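PDB 6T3T: 4-hydroxy-tetrahydrodipicolinate synthase from Methylacidiphilum fumariolicum SolV, which probably catalyses the condensation of pyruvate with aspartate semialdehyde to 4-hydroxy-tetrahydrodipicolinate, a step of lysine biosynthesis. Local coordinates for residues E55-V60 with I86-E91. Numbering follows the deposited sequence.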
loop_
_atom_site.group_PDB
_atom_site.type_symbol
_atom_site.label_atom_id
_atom_site.label_comp_id
_atom_site.label_asym_id
_atom_site.label_seq_id
_atom_site.Cartn_x
_atom_site.Cartn_y
_atom_site.Cartn_z
ATOM N N GLU A 55 -1.349 36.711 6.888
ATOM C CA GLU A 55 -0.682 36.034 7.987
ATOM C C GLU A 55 0.547 35.273 7.482
ATOM O O GLU A 55 1.596 35.302 8.125
ATOM C CB GLU A 55 -1.644 35.089 8.696
ATOM C CG GLU A 55 -2.471 35.785 9.736
ATOM C CD GLU A 55 -3.566 34.910 10.263
ATOM O OE1 GLU A 55 -4.115 34.110 9.488
ATOM O OE2 GLU A 55 -3.869 35.006 11.463
ATOM N N HIS A 56 0.440 34.603 6.324
ATOM C CA HIS A 56 1.580 33.903 5.720
ATOM C C HIS A 56 2.755 34.853 5.496
ATOM O O HIS A 56 3.906 34.540 5.819
ATOM C CB HIS A 56 1.163 33.276 4.387
ATOM C CG HIS A 56 2.104 32.227 3.873
ATOM N ND1 HIS A 56 1.704 30.929 3.620
ATOM C CD2 HIS A 56 3.420 32.282 3.550
ATOM C CE1 HIS A 56 2.733 30.234 3.160
ATOM N NE2 HIS A 56 3.785 31.032 3.111
ATOM N N ILE A 57 2.472 36.022 4.929
ATOM C CA ILE A 57 3.515 37.002 4.673
ATOM C C ILE A 57 4.073 37.528 5.984
ATOM O O ILE A 57 5.289 37.670 6.134
ATOM C CB ILE A 57 2.963 38.147 3.795
ATOM C CG1 ILE A 57 2.453 37.594 2.465
ATOM C CG2 ILE A 57 4.034 39.195 3.550
ATOM C CD1 ILE A 57 3.400 36.637 1.817
ATOM N N GLU A 58 3.203 37.781 6.967
ATOM C CA GLU A 58 3.645 38.368 8.233
ATOM C C GLU A 58 4.530 37.426 9.050
ATOM O O GLU A 58 5.479 37.877 9.701
ATOM C CB GLU A 58 2.441 38.795 9.069
ATOM C CG GLU A 58 2.820 39.621 10.287
ATOM C CD GLU A 58 3.492 40.952 9.916
ATOM O OE1 GLU A 58 3.293 41.448 8.778
ATOM O OE2 GLU A 58 4.214 41.506 10.771
ATOM N N LEU A 59 4.226 36.131 9.066
ATOM C CA LEU A 59 5.076 35.203 9.812
ATOM C C LEU A 59 6.469 35.155 9.210
ATOM O O LEU A 59 7.473 35.160 9.941
ATOM C CB LEU A 59 4.458 33.801 9.822
ATOM C CG LEU A 59 3.538 33.445 10.995
ATOM C CD1 LEU A 59 2.546 32.375 10.579
ATOM C CD2 LEU A 59 4.333 32.983 12.238
ATOM N N VAL A 60 6.556 35.197 7.874
ATOM C CA VAL A 60 7.870 35.185 7.247
ATOM C C VAL A 60 8.613 36.480 7.540
ATOM O O VAL A 60 9.813 36.470 7.847
ATOM C CB VAL A 60 7.741 34.939 5.739
ATOM C CG1 VAL A 60 9.132 35.057 5.055
ATOM C CG2 VAL A 60 7.132 33.591 5.530
ATOM N N ILE A 86 4.667 30.981 -7.256
ATOM C CA ILE A 86 5.518 32.049 -7.776
ATOM C C ILE A 86 5.296 33.329 -6.983
ATOM O O ILE A 86 6.248 33.982 -6.534
ATOM C CB ILE A 86 5.243 32.251 -9.276
ATOM C CG1 ILE A 86 5.883 31.121 -10.085
ATOM C CG2 ILE A 86 5.691 33.659 -9.743
ATOM C CD1 ILE A 86 5.447 31.123 -11.561
ATOM N N HIS A 87 4.034 33.671 -6.740
ATOM C CA HIS A 87 3.729 34.904 -6.021
ATOM C C HIS A 87 4.269 34.851 -4.605
ATOM O O HIS A 87 4.951 35.780 -4.160
ATOM C CB HIS A 87 2.216 35.153 -6.022
ATOM C CG HIS A 87 1.802 36.390 -5.279
ATOM N ND1 HIS A 87 2.060 37.664 -5.744
ATOM C CD2 HIS A 87 1.153 36.547 -4.099
ATOM C CE1 HIS A 87 1.587 38.550 -4.884
ATOM N NE2 HIS A 87 1.037 37.899 -3.875
ATOM N N LEU A 88 4.023 33.738 -3.901
ATOM C CA LEU A 88 4.554 33.552 -2.550
ATOM C C LEU A 88 6.074 33.603 -2.544
ATOM O O LEU A 88 6.678 34.220 -1.659
ATOM C CB LEU A 88 4.096 32.195 -1.972
ATOM C CG LEU A 88 2.652 32.161 -1.480
ATOM C CD1 LEU A 88 2.196 30.723 -1.108
ATOM C CD2 LEU A 88 2.470 33.162 -0.325
ATOM N N THR A 89 6.715 32.976 -3.526
ATOM C CA THR A 89 8.175 33.001 -3.535
ATOM C C THR A 89 8.699 34.411 -3.766
ATOM O O THR A 89 9.663 34.840 -3.122
ATOM C CB THR A 89 8.715 32.047 -4.594
ATOM O OG1 THR A 89 8.259 30.722 -4.291
ATOM C CG2 THR A 89 10.249 32.076 -4.602
ATOM N N LYS A 90 8.062 35.165 -4.657
ATOM C CA LYS A 90 8.539 36.520 -4.888
ATOM C C LYS A 90 8.354 37.372 -3.648
ATOM O O LYS A 90 9.221 38.184 -3.313
ATOM C CB LYS A 90 7.824 37.119 -6.084
ATOM C CG LYS A 90 8.402 36.594 -7.401
ATOM C CD LYS A 90 7.414 36.754 -8.544
ATOM C CE LYS A 90 8.073 36.488 -9.872
ATOM N NZ LYS A 90 7.897 37.659 -10.775
ATOM N N GLU A 91 7.253 37.171 -2.926
ATOM C CA GLU A 91 7.068 37.928 -1.700
ATOM C C GLU A 91 8.148 37.605 -0.680
ATOM O O GLU A 91 8.663 38.510 -0.004
ATOM C CB GLU A 91 5.678 37.679 -1.128
ATOM C CG GLU A 91 4.594 38.254 -2.009
ATOM C CD GLU A 91 4.748 39.760 -2.204
ATOM O OE1 GLU A 91 5.021 40.468 -1.210
ATOM O OE2 GLU A 91 4.612 40.230 -3.364
#
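Leu88 meets His56 and Ile57 in an apolar helix-helix contact between two successive outer helices of the barrel, 53-67 and 82-95, and no hydrogen bond crosses it. The CD2 methyl of Leu88 lies over one face of the His56 ring, 4.2 Å from the ring centroid and 14° off the normal, a CH-pi contact displaced toward the rim at CD2 of the histidine. The imidazole is turned out to meet it by a chi1 of -163°, which sets CG anti to the backbone N. Its NE2 hydrogen-bonds to Gly76 O at the end of strand 72-76, a bond that restrains the ring's rotation and ties the helix to the barrel wall. In this TIM barrel the two helices belong to consecutive beta-alpha-beta crossovers around that strand, and the short segments run in roughly the same direction, inclined by 31°, with a closest axis approach of 11.1 Å. The next residue, Ile57, reaches across with its CD1, which sits 4.2 Å from Leu88 CD2 and 3.9 Å from Glu91 CB. Glu91 thus contributes the aliphatic base of its side chain, while its carboxylate makes a long, weak ion pair with Lys94. Tyr53, from the first turn of helix 53-67, also packs against Leu88 and Glu91.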